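Local structure of alanine racemase, biosynthetic (Pseudomonas aeruginosa PAO1, 6A2F) at residues H15-A20 with D52-A57; Y38-R43 with M213-T218; E322-G327 with Y342-K347. The protein belongs to the alanine racemase family, joining an N-terminal TIM-type barrel domain to a C-terminal domain and carrying a covalently attached pyridoxal phosphate group. All coordinates share one frame; numbering follows the deposited sequence.

Contact 1. Residues H15-A20 with D52-A57; sequences HNYALA and DADGFA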
loop_
_atom_site.group_PDB
_atom_site.type_symbol
_atom_site.label_atom_id
_atom_site.label_comp_id
_atom_site.label_asym_id
_atom_site.label_seq_id
_atom_site.Cartn_x
_atom_site.Cartn_y
_atom_site.Cartn_z
ATOM N N HIS A 15 12.392 9.708 -21.165
ATOM C CA HIS A 15 12.424 11.170 -21.289
ATOM C C HIS A 15 12.896 11.850 -19.997
ATOM O O HIS A 15 13.794 12.694 -20.031
ATOM C CB HIS A 15 11.044 11.705 -21.704
ATOM C CG HIS A 15 10.985 13.197 -21.841
ATOM N ND1 HIS A 15 10.756 14.034 -20.768
ATOM C CD2 HIS A 15 11.124 13.999 -22.922
ATOM C CE1 HIS A 15 10.764 15.288 -21.184
ATOM N NE2 HIS A 15 10.985 15.294 -22.486
ATOM N N ASN A 16 12.296 11.472 -18.870
ATOM C CA ASN A 16 12.623 12.082 -17.588
ATOM C C ASN A 16 14.053 11.773 -17.160
ATOM O O ASN A 16 14.716 12.613 -16.542
ATOM C CB ASN A 16 11.643 11.637 -16.506
ATOM C CG ASN A 16 10.216 12.062 -16.793
ATOM O OD1 ASN A 16 9.964 13.051 -17.488
ATOM N ND2 ASN A 16 9.268 11.310 -16.252
ATOM N N TYR A 17 14.527 10.574 -17.496
ATOM C CA TYR A 17 15.909 10.188 -17.222
ATOM C C TYR A 17 16.918 11.040 -18.000
ATOM O O TYR A 17 17.925 11.476 -17.441
ATOM C CB TYR A 17 16.145 8.700 -17.496
ATOM C CG TYR A 17 17.561 8.283 -17.175
ATOM C CD1 TYR A 17 17.971 8.109 -15.853
ATOM C CD2 TYR A 17 18.499 8.094 -18.187
ATOM C CE1 TYR A 17 19.271 7.748 -15.546
ATOM C CE2 TYR A 17 19.802 7.729 -17.890
ATOM C CZ TYR A 17 20.184 7.560 -16.567
ATOM O OH TYR A 17 21.477 7.197 -16.257
ATOM N N ALA A 18 16.644 11.268 -19.286
ATOM C CA ALA A 18 17.505 12.089 -20.134
ATOM C C ALA A 18 17.518 13.538 -19.647
ATOM O O ALA A 18 18.534 14.229 -19.748
ATOM C CB ALA A 18 17.050 12.015 -21.582
ATOM N N LEU A 19 16.377 13.984 -19.124
ATOM C CA LEU A 19 16.253 15.307 -18.529
ATOM C C LEU A 19 17.133 15.427 -17.280
ATOM O O LEU A 19 17.743 16.472 -17.040
ATOM C CB LEU A 19 14.786 15.595 -18.191
ATOM C CG LEU A 19 14.375 17.029 -17.837
ATOM C CD1 LEU A 19 12.937 17.276 -18.264
ATOM C CD2 LEU A 19 14.552 17.327 -16.354
ATOM N N ALA A 20 17.190 14.356 -16.489
ATOM C CA ALA A 20 18.042 14.317 -15.302
ATOM C C ALA A 20 19.515 14.362 -15.697
ATOM O O ALA A 20 20.308 15.065 -15.071
ATOM C CB ALA A 20 17.748 13.079 -14.467
ATOM N N ASP A 52 20.048 3.143 -21.899
ATOM C CA ASP A 52 20.030 4.565 -21.546
ATOM C C ASP A 52 20.780 4.861 -20.251
ATOM O O ASP A 52 21.516 5.846 -20.171
ATOM C CB ASP A 52 18.592 5.079 -21.405
ATOM C CG ASP A 52 17.903 5.307 -22.740
ATOM O OD1 ASP A 52 18.452 4.925 -23.797
ATOM O OD2 ASP A 52 16.789 5.871 -22.727
ATOM N N ALA A 53 20.578 4.010 -19.245
ATOM C CA ALA A 53 21.058 4.280 -17.891
ATOM C C ALA A 53 22.552 4.021 -17.728
ATOM O O ALA A 53 23.082 3.032 -18.232
ATOM C CB ALA A 53 20.263 3.477 -16.872
ATOM N N ASP A 54 23.219 4.921 -17.014
ATOM C CA ASP A 54 24.633 4.754 -16.695
ATOM C C ASP A 54 24.809 3.675 -15.635
ATOM O O ASP A 54 25.848 3.034 -15.565
ATOM C CB ASP A 54 25.236 6.075 -16.212
ATOM C CG ASP A 54 25.014 7.214 -17.194
ATOM O OD1 ASP A 54 25.057 6.969 -18.421
ATOM O OD2 ASP A 54 24.794 8.356 -16.736
ATOM N N GLY A 55 23.779 3.481 -14.821
ATOM C CA GLY A 55 23.768 2.440 -13.806
ATOM C C GLY A 55 22.441 2.415 -13.082
ATOM O O GLY A 55 21.572 3.242 -13.345
ATOM N N PHE A 56 22.287 1.472 -12.159
ATOM C CA PHE A 56 21.041 1.326 -11.411
ATOM C C PHE A 56 21.284 1.335 -9.912
ATOM O O PHE A 56 22.300 0.828 -9.441
ATOM C CB PHE A 56 20.324 0.035 -11.813
ATOM C CG PHE A 56 19.897 0.003 -13.249
ATOM C CD1 PHE A 56 18.725 0.632 -13.655
ATOM C CD2 PHE A 56 20.666 -0.654 -14.201
ATOM C CE1 PHE A 56 18.330 0.607 -14.981
ATOM C CE2 PHE A 56 20.276 -0.684 -15.533
ATOM C CZ PHE A 56 19.107 -0.054 -15.922
ATOM N N ALA A 57 20.345 1.914 -9.171
ATOM C CA ALA A 57 20.394 1.898 -7.711
ATOM C C ALA A 57 19.127 1.261 -7.132
ATOM O O ALA A 57 18.004 1.580 -7.550
ATOM C CB ALA A 57 20.589 3.305 -7.167
#
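Tyr17 reaches across from helix 10-22 to the backbone of Asp52, Ala53 and Asp54, and one hydrogen bond joins the two segments. Asp54 N gives its hydrogen to Tyr17 OH at 3.0 Å, and the N-H...O angle of 168° makes the bond nearly straight. The same hydroxyl also bonds the carbonyl of Ala29, which can only accept, so the phenol oxygen takes a hydrogen from one chain section and gives its own to another. With CG anti to the backbone N (chi1 -178°), the ring stretches away from the helix, far enough for the hydroxyl to meet both.

These partners place the contact in the TIM-type barrel of the N-terminal domain. Ala29 lies in strand 28-32 and Asp54 just before strand 55-58, its parallel neighbour in the sheet, so Tyr17 ties helix 10-22 to the beginnings of two adjacent strands. Gly55 and Ala57 pair with Ala31 through backbone bonds.

Van der Waals contact accompanies the bond. Tyr17 CE2 lies 3.4 Å from Asp52 O, and Tyr17 CZ is 3.6 Å from Ala53 CA; the backbone meets the ring obliquely. The methyl group adds a looser apolar touch, Ala53 CB standing 4.1 Å from Tyr17 CZ.

Charged groups frame the aromatic ring without bonding to it. Asp54 OD2 passes 3.5 Å from Tyr17 OH, but its polar partners are Ala29 N, by a hydrogen bond, and Lys21 NZ, by a salt bridge; these probably stabilise the carboxylate in its ionised form. Asp52 turns its carboxylate to Arg14, one helical turn before Tyr17, in a salt bridge through NE. Asp52 CB keeps 4.4 Å from Tyr17 CD2, making the aspartate a peripheral part of the packing.

Contact 2. Residues Y38-R43 with M213-T218; sequences YGHGAR and MLYGST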
loop_
_atom_site.group_PDB
_atom_site.type_symbol
_atom_site.label_atom_id
_atom_site.label_comp_id
_atom_site.label_asym_id
_atom_site.label_seq_id
_atom_site.Cartn_x
_atom_site.Cartn_y
_atom_site.Cartn_z
ATOM N N TYR A 38 9.395 2.130 -7.890
ATOM C CA TYR A 38 8.380 3.005 -7.306
ATOM C C TYR A 38 6.977 2.580 -7.767
ATOM O O TYR A 38 6.139 3.415 -8.120
ATOM C CB TYR A 38 8.653 4.473 -7.680
ATOM C CG TYR A 38 9.875 5.121 -7.039
ATOM C CD1 TYR A 38 11.114 4.470 -6.990
ATOM C CD2 TYR A 38 9.794 6.412 -6.522
ATOM C CE1 TYR A 38 12.224 5.080 -6.413
ATOM C CE2 TYR A 38 10.897 7.033 -5.952
ATOM C CZ TYR A 38 12.107 6.368 -5.896
ATOM O OH TYR A 38 13.192 7.002 -5.329
ATOM N N GLY A 39 6.742 1.270 -7.783
ATOM C CA GLY A 39 5.452 0.720 -8.186
ATOM C C GLY A 39 5.221 0.591 -9.685
ATOM O O GLY A 39 4.189 0.073 -10.105
ATOM N N HIS A 40 6.176 1.043 -10.493
ATOM C CA HIS A 40 6.011 1.042 -11.948
ATOM C C HIS A 40 6.408 -0.283 -12.610
ATOM O O HIS A 40 6.109 -0.509 -13.790
ATOM C CB HIS A 40 6.766 2.217 -12.572
ATOM C CG HIS A 40 6.247 3.557 -12.150
ATOM N ND1 HIS A 40 6.512 4.103 -10.912
ATOM C CD2 HIS A 40 5.465 4.455 -12.796
ATOM C CE1 HIS A 40 5.921 5.280 -10.815
ATOM N NE2 HIS A 40 5.279 5.519 -11.945
ATOM N N GLY A 41 7.068 -1.154 -11.844
ATOM C CA GLY A 41 7.527 -2.449 -12.340
ATOM C C GLY A 41 8.998 -2.408 -12.705
ATOM O O GLY A 41 9.358 -1.915 -13.776
ATOM N N ALA A 42 9.846 -2.931 -11.818
ATOM C CA ALA A 42 11.301 -2.897 -12.012
ATOM C C ALA A 42 11.737 -3.562 -13.317
ATOM O O ALA A 42 12.568 -3.023 -14.047
ATOM C CB ALA A 42 12.021 -3.525 -10.827
ATOM N N ARG A 43 11.156 -4.721 -13.606
ATOM C CA ARG A 43 11.482 -5.487 -14.806
ATOM C C ARG A 43 11.309 -4.654 -16.089
ATOM O O ARG A 43 12.211 -4.597 -16.926
ATOM C CB ARG A 43 10.648 -6.775 -14.828
ATOM C CG ARG A 43 10.849 -7.691 -16.025
ATOM C CD ARG A 43 10.197 -9.045 -15.754
ATOM N NE ARG A 43 9.199 -9.393 -16.769
ATOM C CZ ARG A 43 7.874 -9.309 -16.598
ATOM N NH1 ARG A 43 7.056 -9.649 -17.589
ATOM N NH2 ARG A 43 7.358 -8.901 -15.440
ATOM N N MET A 213 11.772 11.828 -9.800
ATOM C CA MET A 213 11.675 12.651 -11.012
ATOM C C MET A 213 11.601 11.809 -12.286
ATOM O O MET A 213 11.023 12.239 -13.290
ATOM C CB MET A 213 12.815 13.676 -11.098
ATOM C CG MET A 213 14.163 13.119 -11.530
ATOM S SD MET A 213 15.431 14.398 -11.660
ATOM C CE MET A 213 14.935 15.241 -13.161
ATOM N N LEU A 214 12.174 10.607 -12.229
ATOM C CA LEU A 214 12.131 9.663 -13.339
ATOM C C LEU A 214 10.705 9.277 -13.700
ATOM O O LEU A 214 10.420 8.941 -14.848
ATOM C CB LEU A 214 12.940 8.409 -13.003
ATOM C CG LEU A 214 14.385 8.249 -13.500
ATOM C CD1 LEU A 214 15.162 9.558 -13.551
ATOM C CD2 LEU A 214 15.115 7.215 -12.657
ATOM N N TYR A 215 9.810 9.349 -12.722
ATOM C CA TYR A 215 8.448 8.853 -12.894
ATOM C C TYR A 215 7.427 9.980 -13.107
ATOM O O TYR A 215 6.219 9.745 -13.149
ATOM C CB TYR A 215 8.078 7.920 -11.730
ATOM C CG TYR A 215 9.146 6.871 -11.464
ATOM C CD1 TYR A 215 9.212 5.702 -12.223
ATOM C CD2 TYR A 215 10.109 7.067 -10.472
ATOM C CE1 TYR A 215 10.197 4.752 -11.996
ATOM C CE2 TYR A 215 11.099 6.125 -10.237
ATOM C CZ TYR A 215 11.140 4.968 -10.999
ATOM O OH TYR A 215 12.123 4.026 -10.757
ATOM N N GLY A 216 7.937 11.199 -13.265
ATOM C CA GLY A 216 7.101 12.354 -13.578
ATOM C C GLY A 216 6.330 12.877 -12.386
ATOM O O GLY A 216 5.242 13.444 -12.533
ATOM N N SER A 217 6.890 12.660 -11.199
ATOM C CA SER A 217 6.366 13.231 -9.976
ATOM C C SER A 217 7.405 14.210 -9.445
ATOM O O SER A 217 8.593 13.871 -9.366
ATOM C CB SER A 217 6.069 12.126 -8.957
ATOM O OG SER A 217 5.813 12.656 -7.664
ATOM N N THR A 218 6.962 15.419 -9.101
ATOM C CA THR A 218 7.860 16.450 -8.572
ATOM C C THR A 218 8.514 16.066 -7.243
ATOM O O THR A 218 7.840 15.582 -6.331
ATOM C CB THR A 218 7.172 17.832 -8.419
ATOM O OG1 THR A 218 8.151 18.806 -8.032
ATOM C CG2 THR A 218 6.061 17.802 -7.364
HETATM O O HOH W 1 4.203 8.158 -12.299
#
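Tyr215 lays its side chain along two aromatic rings of segment 38-43, and both lie on the same side of its own ring. Tyr215 CB lies off the CE1-NE2 side of the imidazole, 3.5 Å from His40 CE1. With CG anti to the carbonyl carbon (chi1 -49°), the ring then slides over the histidine face: Tyr215 CD1 approaches His40 ND1 to 3.4 Å, displaced toward the rim of the imidazole. Planes tilted by 21° and centroids 4.5 Å apart define an offset stack. Across the ring from CD1, Tyr215 CE2 lies 3.6 Å from Tyr38 CG, over one face of that ring. This second offset stack has a 24° tilt, and Tyr38 CB adds a CH-pi contact over the Tyr215 face.

The three residues form an aromatic cluster between the loop after strand 28-32 and the 3-10 segment that follows strand 207-208, at the end of the barrel where TIM-type folds commonly place their active sites. Here Tyr38 OH bonds phosphate oxygen OP1 of the modified Lys34, and the Tyr38 side chain lies about 5 Å from bound D-lysine.

Farther out, Tyr215 CZ keeps 4.0 Å from Tyr38 CD1, and at the tip Tyr215 OH hydrogen-bonds Val32 O. His40 is fixed at both nitrogens: ND1 bonds Ala37 O, while NE2 meets, in the ring plane and at 2.9 Å, a water that donates to Tyr215 O.

Contact 3. Residues E322-G327 with Y342-K347; sequences ELWGAG and YELLSK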
loop_
_atom_site.group_PDB
_atom_site.type_symbol
_atom_site.label_atom_id
_atom_site.label_comp_id
_atom_site.label_asym_id
_atom_site.label_seq_id
_atom_site.Cartn_x
_atom_site.Cartn_y
_atom_site.Cartn_z
ATOM N N GLU A 322 -10.074 8.743 -13.983
ATOM C CA GLU A 322 -8.639 8.907 -13.734
ATOM C C GLU A 322 -8.373 9.289 -12.274
ATOM O O GLU A 322 -8.760 10.373 -11.826
ATOM C CB GLU A 322 -8.011 9.931 -14.688
ATOM C CG GLU A 322 -6.499 10.036 -14.542
ATOM C CD GLU A 322 -5.843 10.910 -15.596
ATOM O OE1 GLU A 322 -4.984 11.741 -15.229
ATOM O OE2 GLU A 322 -6.176 10.769 -16.792
ATOM N N LEU A 323 -7.729 8.385 -11.537
ATOM C CA LEU A 323 -7.335 8.662 -10.156
ATOM C C LEU A 323 -6.072 9.513 -10.148
ATOM O O LEU A 323 -5.923 10.403 -9.311
ATOM C CB LEU A 323 -7.126 7.369 -9.350
ATOM C CG LEU A 323 -8.298 6.478 -8.904
ATOM C CD1 LEU A 323 -9.513 7.264 -8.421
ATOM C CD2 LEU A 323 -8.695 5.487 -9.987
ATOM N N TRP A 324 -5.160 9.205 -11.068
ATOM C CA TRP A 324 -4.024 10.073 -11.396
ATOM C C TRP A 324 -3.372 9.660 -12.708
ATOM O O TRP A 324 -3.530 8.522 -13.146
ATOM C CB TRP A 324 -2.985 10.137 -10.269
ATOM C CG TRP A 324 -2.378 8.825 -9.837
ATOM C CD1 TRP A 324 -1.425 8.092 -10.498
ATOM C CD2 TRP A 324 -2.650 8.122 -8.620
ATOM N NE1 TRP A 324 -1.104 6.968 -9.772
ATOM C CE2 TRP A 324 -1.841 6.961 -8.616
ATOM C CE3 TRP A 324 -3.504 8.359 -7.534
ATOM C CZ2 TRP A 324 -1.860 6.037 -7.567
ATOM C CZ3 TRP A 324 -3.527 7.432 -6.488
ATOM C CH2 TRP A 324 -2.706 6.287 -6.515
ATOM N N GLY A 325 -2.656 10.595 -13.331
ATOM C CA GLY A 325 -1.979 10.352 -14.605
ATOM C C GLY A 325 -1.598 11.630 -15.336
ATOM O O GLY A 325 -1.104 12.585 -14.726
ATOM N N ALA A 326 -1.830 11.640 -16.648
ATOM C CA ALA A 326 -1.501 12.793 -17.487
ATOM C C ALA A 326 -2.516 13.936 -17.343
ATOM O O ALA A 326 -2.188 15.094 -17.601
ATOM C CB ALA A 326 -1.360 12.373 -18.943
ATOM N N GLY A 327 -3.737 13.605 -16.927
ATOM C CA GLY A 327 -4.788 14.605 -16.744
ATOM C C GLY A 327 -4.796 15.226 -15.357
ATOM O O GLY A 327 -5.077 16.412 -15.204
ATOM N N TYR A 342 5.396 9.938 -3.947
ATOM C CA TYR A 342 6.147 8.743 -3.570
ATOM C C TYR A 342 5.221 7.633 -3.066
ATOM O O TYR A 342 5.262 6.511 -3.566
ATOM C CB TYR A 342 7.139 9.051 -2.449
ATOM C CG TYR A 342 8.267 10.018 -2.742
ATOM C CD1 TYR A 342 9.429 9.595 -3.383
ATOM C CD2 TYR A 342 8.202 11.339 -2.303
ATOM C CE1 TYR A 342 10.474 10.476 -3.616
ATOM C CE2 TYR A 342 9.240 12.227 -2.529
ATOM C CZ TYR A 342 10.373 11.794 -3.186
ATOM O OH TYR A 342 11.407 12.681 -3.409
ATOM N N GLU A 343 4.397 7.957 -2.072
ATOM C CA GLU A 343 3.581 6.960 -1.387
ATOM C C GLU A 343 2.504 6.372 -2.285
ATOM O O GLU A 343 2.332 5.152 -2.328
ATOM C CB GLU A 343 2.965 7.516 -0.098
ATOM C CG GLU A 343 2.261 6.438 0.718
ATOM C CD GLU A 343 1.738 6.898 2.071
ATOM O OE1 GLU A 343 1.340 8.078 2.215
ATOM O OE2 GLU A 343 1.711 6.056 2.996
ATOM N N LEU A 344 1.790 7.237 -3.001
ATOM C CA LEU A 344 0.716 6.799 -3.886
ATOM C C LEU A 344 1.235 5.884 -4.989
ATOM O O LEU A 344 0.644 4.836 -5.248
ATOM C CB LEU A 344 -0.028 7.997 -4.475
ATOM C CG LEU A 344 -1.215 8.580 -3.691
ATOM C CD1 LEU A 344 -0.839 8.968 -2.267
ATOM C CD2 LEU A 344 -1.791 9.785 -4.430
ATOM N N LEU A 345 2.347 6.275 -5.613
ATOM C CA LEU A 345 2.950 5.512 -6.707
ATOM C C LEU A 345 3.497 4.155 -6.257
ATOM O O LEU A 345 3.188 3.125 -6.861
ATOM C CB LEU A 345 4.062 6.320 -7.401
ATOM C CG LEU A 345 3.692 7.565 -8.219
ATOM C CD1 LEU A 345 4.949 8.266 -8.714
ATOM C CD2 LEU A 345 2.786 7.214 -9.391
ATOM N N SER A 346 4.293 4.155 -5.189
ATOM C CA SER A 346 4.982 2.934 -4.768
ATOM C C SER A 346 4.093 1.934 -4.028
ATOM O O SER A 346 4.511 0.801 -3.787
ATOM C CB SER A 346 6.228 3.263 -3.945
ATOM O OG SER A 346 5.869 3.749 -2.674
ATOM N N LYS A 347 2.872 2.343 -3.684
ATOM C CA LYS A 347 1.951 1.460 -2.961
ATOM C C LYS A 347 0.791 0.897 -3.785
ATOM O O LYS A 347 -0.105 0.239 -3.240
ATOM C CB LYS A 347 1.433 2.118 -1.685
ATOM C CG LYS A 347 2.382 1.944 -0.523
ATOM C CD LYS A 347 1.631 1.895 0.793
ATOM C CE LYS A 347 1.782 3.190 1.562
ATOM N NZ LYS A 347 1.476 2.980 3.003
#
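Trp324 turns one face of its indole toward helix 341-346, and Leu344 lies across that face at a slant. The CB of Leu344 makes a CH-pi contact, 4.1 Å from the centroid of the Trp324 six-membered ring and 25° off its normal. Farther along the leucine, CD2 comes within 3.6 Å of Trp324 CZ3, so the side chain runs from above the benzo ring to its CE3-CZ3 side. The helix backbone also takes part, with Leu344 O lying 3.6 Å from Trp324 CZ2.

At the pyrrole end, Leu345 contributes one methyl group, its CD2 standing 3.9 Å from Trp324 NE1 in an oblique approach. The indole gets there because Trp324 CG sits between the backbone N and the carbonyl carbon (chi1 58°), which swings the ring off the extended backbone toward the helix.

Within the C-terminal domain, the tryptophan is wedged where the chain leaves strand 320-322. Met234 and Leu236 of strand 234-246 pack on it from the sheet, Met234 touching Leu345 as well, and helix 330-336 reaches it through Val330 while Val333 and Ala334 pack on Leu344.

Contacts 2 and 3 are buried, whereas contact 1 is only partly so and lies farthest from the chain centre. Their chemistry differs accordingly: contact 1 relies on a hydrogen bond flanked by salt-bridged carboxylates, contact 2 on stacked rings with a water at the edge, contact 3 on aliphatic groups against an indole. Contacts 1 and 2 share the N-terminal domain and meet where Asn16 ND2 probably bonds Leu214 O. Contact 3 belongs to the C-terminal domain, yet its helix packs on contact 2, with Leu345 CD1 3.8 Å from His40 CE1. Tyr38 and Tyr342 bond different phosphate oxygens of modified Lys34, bringing both domains to one cofactor.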